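Local coordinates for protein acetoacetate decarboxylase (Sphingomonas wittichii, PDB 5UPB) that is an acetoacetate decarboxylase-like lyase, whose family chemistry probably runs through a Schiff base formed with a carbonyl substrate, at residues Lys107-Ser110 with Leu111-Trp115; Pro133-Pro136 with Val137-Gly140. One frame throughout, in Å; residues are numbered along the deposited sequence.

Overall arrangement
From the N terminus, the chain first reaches interaction 1 just after strand 95-105. It takes in the N-cap Lys107 and most of helix 108-116, whose successive residues bond along the chain before strand 121-123. Interaction 2 follows strand 125-129: Pro133-Pro136 and Val137-Gly140 turn back on each other and close the loop that leads into strand 146-153. The two contacts come in series, neither nested nor crossing. The centres of interactions 1 and 2 are 34 Å apart and the nearest atoms of interactions 1 and 2 about 21 Å apart, so they do not touch. Interaction 1 is buried and meets the second subunit, whereas the partly buried interaction 2 meets the third.

Interaction 1. Residues Lys107-Ser110 with Leu111-Trp115; sequences KEWS and LIRGW
The short helix 108-116, with Lys107 at its N-cap, carries this contact through i to i+4 backbone bonds and the pairing of Arg113 with Trp109 and Ser110. Leu111 N donates to Lys107 O at 3.1 Å, and Ile112 N reaches Glu108 O at 2.8 Å. The next two links in the series are Arg113 N to Trp109 O (3.1 Å) and Gly114 N to Ser110 O (2.9 Å).

Trp109 and Arg113 run side by side in the same direction. Arg113 NH1 lies in the plane of the indole and meets its edge, 3.8 Å from Trp109 CZ3; since the ring and guanidinium planes are 78° apart, this is not a stack. One face of the indole is covered by Lys107 CB. The Arg113 chain leaves with CG anti to N (chi1 -175°) and then bends at chi3 (58°), which folds the guanidinium back over Ser110, whose CA sits off-centre above one face. Arg113 NH2 comes 3.0 Å from Ser110 OG, but the angle is too poor for a hydrogen bond. Replacing Arg113 by an alanine would probably open a gap along the indole edge and take the positive charge away from the Ser110 hydroxyl.

Ser110 OG has a weak bond from Lys121 NZ. Trp109 also meets Tyr81 of strand 80-92 with the rings nearly perpendicular, while its NE1 is hydrogen-bonded to His154 of the second subunit. Glu108 reaches that subunit too, through Arg153 and Ile123, so the helix packs between its own strands and a neighbouring chain.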
ATOM      1  N   LYS A 107       9.023  -4.056  -3.992  1.00 25.66           N
ATOM      2  CA  LYS A 107       9.462  -4.930  -2.914  1.00 26.73           C
ATOM      3  C   LYS A 107      10.899  -4.542  -2.584  1.00 29.35           C
ATOM      4  O   LYS A 107      11.747  -4.462  -3.470  1.00 27.30           O
ATOM      5  CB  LYS A 107       9.376  -6.420  -3.326  1.00 23.74           C
ATOM      6  CG  LYS A 107       7.968  -6.941  -3.551  1.00 28.16           C
ATOM      7  CD  LYS A 107       7.196  -7.008  -2.252  1.00 23.66           C
ATOM      8  CE  LYS A 107       5.710  -7.282  -2.443  1.00 23.96           C
ATOM      9  NZ  LYS A 107       5.571  -8.582  -3.222  1.00 25.48           N
ATOM     10  N   GLU A 108      11.185  -4.294  -1.313  1.00 27.93           N
ATOM     11  CA  GLU A 108      12.507  -3.774  -0.990  1.00 23.09           C
ATOM     12  C   GLU A 108      13.595  -4.828  -1.106  1.00 23.01           C
ATOM     13  O   GLU A 108      14.767  -4.454  -1.267  1.00 26.57           O
ATOM     14  CB  GLU A 108      12.504  -3.098   0.419  1.00 27.63           C
ATOM     15  CG  GLU A 108      12.917  -3.953   1.591  1.00 27.07           C
ATOM     16  CD  GLU A 108      11.870  -5.009   1.989  1.00 31.59           C
ATOM     17  OE1 GLU A 108      11.533  -5.886   1.167  1.00 26.40           O
ATOM     18  OE2 GLU A 108      11.362  -4.979   3.142  1.00 28.07           O
ATOM     19  N   TRP A 109      13.260  -6.123  -1.039  1.00 27.05           N
ATOM     20  CA  TRP A 109      14.284  -7.135  -1.300  1.00 32.70           C
ATOM     21  C   TRP A 109      14.779  -7.060  -2.727  1.00 32.29           C
ATOM     22  O   TRP A 109      15.955  -7.317  -2.989  1.00 27.03           O
ATOM     23  CB  TRP A 109      13.797  -8.553  -0.997  1.00 34.85           C
ATOM     24  CG  TRP A 109      12.399  -8.896  -1.400  1.00 26.35           C
ATOM     25  CD1 TRP A 109      11.284  -8.786  -0.638  1.00 29.09           C
ATOM     26  CD2 TRP A 109      11.979  -9.481  -2.637  1.00 23.06           C
ATOM     27  NE1 TRP A 109      10.182  -9.233  -1.322  1.00 26.66           N
ATOM     28  CE2 TRP A 109      10.578  -9.676  -2.552  1.00 25.19           C
ATOM     29  CE3 TRP A 109      12.651  -9.878  -3.797  1.00 26.70           C
ATOM     30  CZ2 TRP A 109       9.827 -10.233  -3.582  1.00 23.81           C
ATOM     31  CZ3 TRP A 109      11.887 -10.416  -4.853  1.00 27.27           C
ATOM     32  CH2 TRP A 109      10.483 -10.583  -4.722  1.00 29.26           C
ATOM     33  N   SER A 110      13.924  -6.651  -3.646  1.00 27.06           N
ATOM     34  CA  SER A 110      14.370  -6.437  -5.010  1.00 30.44           C
ATOM     35  C   SER A 110      15.124  -5.122  -5.138  1.00 25.76           C
ATOM     36  O   SER A 110      16.133  -5.051  -5.860  1.00 29.93           O
ATOM     37  CB  SER A 110      13.162  -6.484  -5.957  1.00 31.81           C
ATOM     38  OG  SER A 110      13.600  -6.241  -7.278  1.00 28.78           O
ATOM     39  N   LEU A 111      14.731  -4.108  -4.360  1.00 24.95           N
ATOM     40  CA  LEU A 111      15.502  -2.875  -4.318  1.00 23.58           C
ATOM     41  C   LEU A 111      16.936  -3.139  -3.874  1.00 25.07           C
ATOM     42  O   LEU A 111      17.905  -2.671  -4.503  1.00 27.68           O
ATOM     43  CB  LEU A 111      14.806  -1.872  -3.402  1.00 25.94           C
ATOM     44  CG  LEU A 111      15.507  -0.520  -3.286  1.00 28.82           C
ATOM     45  CD1 LEU A 111      14.448   0.514  -2.956  1.00 30.07           C
ATOM     46  CD2 LEU A 111      16.584  -0.574  -2.245  1.00 28.16           C
ATOM     47  N   ILE A 112      17.094  -3.866  -2.780  1.00 25.17           N
ATOM     48  CA  ILE A 112      18.418  -4.042  -2.220  1.00 29.22           C
ATOM     49  C   ILE A 112      19.275  -4.957  -3.092  1.00 29.23           C
ATOM     50  O   ILE A 112      20.453  -4.666  -3.339  1.00 30.67           O
ATOM     51  CB  ILE A 112      18.292  -4.558  -0.779  1.00 31.06           C
ATOM     52  CG1 ILE A 112      17.762  -3.407   0.146  1.00 33.95           C
ATOM     53  CG2 ILE A 112      19.623  -5.126  -0.304  1.00 36.94           C
ATOM     54  CD1 ILE A 112      18.757  -2.282   0.347  1.00 32.42           C
ATOM     55  N   ARG A 113      18.728  -6.073  -3.555  1.00 28.60           N
ATOM     56  CA  ARG A 113      19.488  -6.898  -4.495  1.00 28.46           C
ATOM     57  C   ARG A 113      19.948  -6.059  -5.675  1.00 36.45           C
ATOM     58  O   ARG A 113      21.110  -6.129  -6.089  1.00 34.42           O
ATOM     59  CB  ARG A 113      18.623  -8.083  -4.943  1.00 31.53           C
ATOM     60  CG  ARG A 113      19.260  -9.176  -5.855  1.00 57.97           C
ATOM     61  CD  ARG A 113      18.139 -10.161  -6.346  1.00124.75           C
ATOM     62  NE  ARG A 113      17.107  -9.396  -7.071  1.00118.82           N
ATOM     63  CZ  ARG A 113      15.799  -9.670  -7.211  1.00 68.86           C
ATOM     64  NH1 ARG A 113      15.170 -10.746  -6.674  1.00 34.25           N
ATOM     65  NH2 ARG A 113      15.099  -8.803  -7.935  1.00 39.97           N
ATOM     66  N   GLY A 114      19.056  -5.215  -6.192  1.00 29.65           N
ATOM     67  CA  GLY A 114      19.428  -4.296  -7.253  1.00 34.64           C
ATOM     68  C   GLY A 114      20.586  -3.392  -6.880  1.00 33.64           C
ATOM     69  O   GLY A 114      21.579  -3.288  -7.620  1.00 30.51           O
ATOM     70  N   TRP A 115      20.482  -2.717  -5.731  1.00 33.54           N
ATOM     71  CA  TRP A 115      21.538  -1.781  -5.354  1.00 34.25           C
ATOM     72  C   TRP A 115      22.874  -2.502  -5.238  1.00 33.40           C
ATOM     73  O   TRP A 115      23.920  -1.958  -5.619  1.00 28.10           O
ATOM     74  CB  TRP A 115      21.208  -1.069  -4.026  1.00 33.22           C
ATOM     75  CG  TRP A 115      20.300   0.135  -4.079  1.00 29.70           C
ATOM     76  CD1 TRP A 115      19.070   0.223  -4.670  1.00 34.53           C
ATOM     77  CD2 TRP A 115      20.541   1.424  -3.474  1.00 35.22           C
ATOM     78  NE1 TRP A 115      18.537   1.491  -4.488  1.00 30.76           N
ATOM     79  CE2 TRP A 115      19.412   2.239  -3.751  1.00 32.43           C
ATOM     80  CE3 TRP A 115      21.597   1.964  -2.732  1.00 35.46           C
ATOM     81  CZ2 TRP A 115      19.314   3.569  -3.324  1.00 36.04           C
ATOM     82  CZ3 TRP A 115      21.497   3.282  -2.306  1.00 35.13           C
ATOM     83  CH2 TRP A 115      20.358   4.069  -2.610  1.00 30.83           C
TER

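Interaction 2. Residues Pro133-Pro136 with Val137-Gly140; sequences PYNP and VTGG
Asn135 and Val137-Gly139 form the bend of the loop between strands 125-129 and 146-153, and two direct hydrogen bonds from the later residues to Asn135 define it. In the first, Val137 N donates to the side-chain oxygen Asn135 OD1 at 2.8 Å and in its carbonyl plane, which makes an Asx turn with Pro136 in the middle. The Asn135 side chain starts with CG anti to its own N (chi1 -169°), beside the carbonyl carbon, and this carries OD1 forward over the turn. In the second, Gly139 N reaches the main-chain Asn135 O, also at 2.8 Å, so both carbonyls of one residue receive amides from the next four.

A side-chain-to-backbone bond follows within Val137-Gly140: Thr138 OG1 donates to Gly139 O at 2.7 Å, approaching on a lone pair.

A water adds a further link. Water 1 donates to Pro133 O and accepts from Gly140 N, bridging the two ends of the loop where Pro133 CA and Gly140 CA come within 3.6 Å. The directions of the two segments, 169° apart, confirm that the chain reverses here.

The van der Waals contacts each join a carbon to an oxygen. Val137 CB lies 3.4 Å from Asn135 OD1, the two side chains pointing the same way, and Thr138 OG1 is 3.6 Å from Asn135 CB.

Outward, Asn135 ND2 binds Gln62 OE1 of the third subunit, and Tyr134 meets Arg208 and Asp211 of that same chain.

The chemistry is therefore that of a turn shaped by polar bonds rather than by a hydrophobic cluster: Asn135 uses its oxygens to hold its own loop and its side-chain ND2 to join Gln62 OE1 of the third subunit, while the positive phi of Gly139 (67°) suits a residue without a side chain.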
ATOM      1  N   PRO A 133      -6.031 -14.482 -20.796  1.00 31.63           N
ATOM      2  CA  PRO A 133      -6.528 -15.321 -21.906  1.00 36.08           C
ATOM      3  C   PRO A 133      -7.916 -15.897 -21.670  1.00 42.19           C
ATOM      4  O   PRO A 133      -8.620 -16.232 -22.641  1.00 37.92           O
ATOM      5  CB  PRO A 133      -5.485 -16.448 -21.992  1.00 37.72           C
ATOM      6  CG  PRO A 133      -4.281 -15.917 -21.385  1.00 46.77           C
ATOM      7  CD  PRO A 133      -4.719 -14.942 -20.305  1.00 36.59           C
ATOM      8  N   TYR A 134      -8.305 -16.108 -20.415  1.00 36.30           N
ATOM      9  CA  TYR A 134      -9.632 -16.642 -20.158  1.00 34.37           C
ATOM     10  C   TYR A 134     -10.734 -15.600 -20.101  1.00 31.86           C
ATOM     11  O   TYR A 134     -11.894 -15.975 -19.927  1.00 36.38           O
ATOM     12  CB  TYR A 134      -9.675 -17.398 -18.839  1.00 38.48           C
ATOM     13  CG  TYR A 134      -9.025 -18.766 -18.855  1.00 37.06           C
ATOM     14  CD1 TYR A 134      -7.671 -18.929 -19.184  1.00 34.31           C
ATOM     15  CD2 TYR A 134      -9.785 -19.903 -18.636  1.00 41.41           C
ATOM     16  CE1 TYR A 134      -7.088 -20.187 -19.184  1.00 32.78           C
ATOM     17  CE2 TYR A 134      -9.220 -21.161 -18.658  1.00 35.99           C
ATOM     18  CZ  TYR A 134      -7.873 -21.302 -18.936  1.00 41.41           C
ATOM     19  OH  TYR A 134      -7.302 -22.565 -18.958  1.00 40.22           O
ATOM     20  N   ASN A 135     -10.418 -14.332 -20.245  1.00 34.32           N
ATOM     21  CA  ASN A 135     -11.429 -13.258 -20.208  1.00 34.47           C
ATOM     22  C   ASN A 135     -12.310 -13.336 -21.440  1.00 39.53           C
ATOM     23  O   ASN A 135     -11.792 -13.188 -22.554  1.00 34.55           O
ATOM     24  CB  ASN A 135     -10.777 -11.890 -20.140  1.00 32.88           C
ATOM     25  CG  ASN A 135     -11.784 -10.784 -19.839  1.00 36.62           C
ATOM     26  OD1 ASN A 135     -12.867 -10.726 -20.421  1.00 35.59           O
ATOM     27  ND2 ASN A 135     -11.406  -9.873 -18.952  1.00 39.67           N
ATOM     28  N   PRO A 136     -13.618 -13.591 -21.311  1.00 41.27           N
ATOM     29  CA  PRO A 136     -14.430 -13.775 -22.518  1.00 39.93           C
ATOM     30  C   PRO A 136     -14.728 -12.484 -23.248  1.00 43.37           C
ATOM     31  O   PRO A 136     -15.110 -12.547 -24.414  1.00 41.88           O
ATOM     32  CB  PRO A 136     -15.730 -14.408 -21.991  1.00 45.37           C
ATOM     33  CG  PRO A 136     -15.453 -14.825 -20.609  1.00 51.40           C
ATOM     34  CD  PRO A 136     -14.410 -13.865 -20.096  1.00 38.03           C
ATOM     35  N   VAL A 137     -14.539 -11.318 -22.631  1.00 38.03           N
ATOM     36  CA  VAL A 137     -14.776 -10.069 -23.339  1.00 41.23           C
ATOM     37  C   VAL A 137     -13.631  -9.735 -24.277  1.00 43.54           C
ATOM     38  O   VAL A 137     -13.844  -9.172 -25.349  1.00 46.20           O
ATOM     39  CB  VAL A 137     -15.021  -8.944 -22.324  1.00 39.76           C
ATOM     40  CG1 VAL A 137     -15.015  -7.605 -23.008  1.00 39.23           C
ATOM     41  CG2 VAL A 137     -16.340  -9.166 -21.615  1.00 44.53           C
ATOM     42  N   THR A 138     -12.398 -10.017 -23.874  1.00 39.80           N
ATOM     43  CA  THR A 138     -11.246  -9.577 -24.638  1.00 41.20           C
ATOM     44  C   THR A 138     -10.426 -10.695 -25.216  1.00 45.09           C
ATOM     45  O   THR A 138      -9.711 -10.455 -26.200  1.00 40.14           O
ATOM     46  CB  THR A 138     -10.291  -8.758 -23.776  1.00 38.34           C
ATOM     47  OG1 THR A 138      -9.830  -9.567 -22.666  1.00 34.72           O
ATOM     48  CG2 THR A 138     -10.990  -7.465 -23.294  1.00 41.02           C
ATOM     49  N   GLY A 139     -10.465 -11.893 -24.618  1.00 39.32           N
ATOM     50  CA  GLY A 139      -9.428 -12.841 -24.900  1.00 42.02           C
ATOM     51  C   GLY A 139      -8.104 -12.320 -24.345  1.00 43.36           C
ATOM     52  O   GLY A 139      -8.038 -11.353 -23.589  1.00 38.80           O
ATOM     53  N   GLY A 140      -7.047 -13.034 -24.706  1.00 36.24           N
ATOM     54  CA  GLY A 140      -5.697 -12.715 -24.300  1.00 30.31           C
ATOM     55  C   GLY A 140      -4.990 -11.854 -25.318  1.00 35.69           C
ATOM     56  O   GLY A 140      -5.610 -11.079 -26.060  1.00 36.93           O
TER
HETATM   57  O   HOH W   1      -7.491 -15.947 -25.300  1.00 49.89           O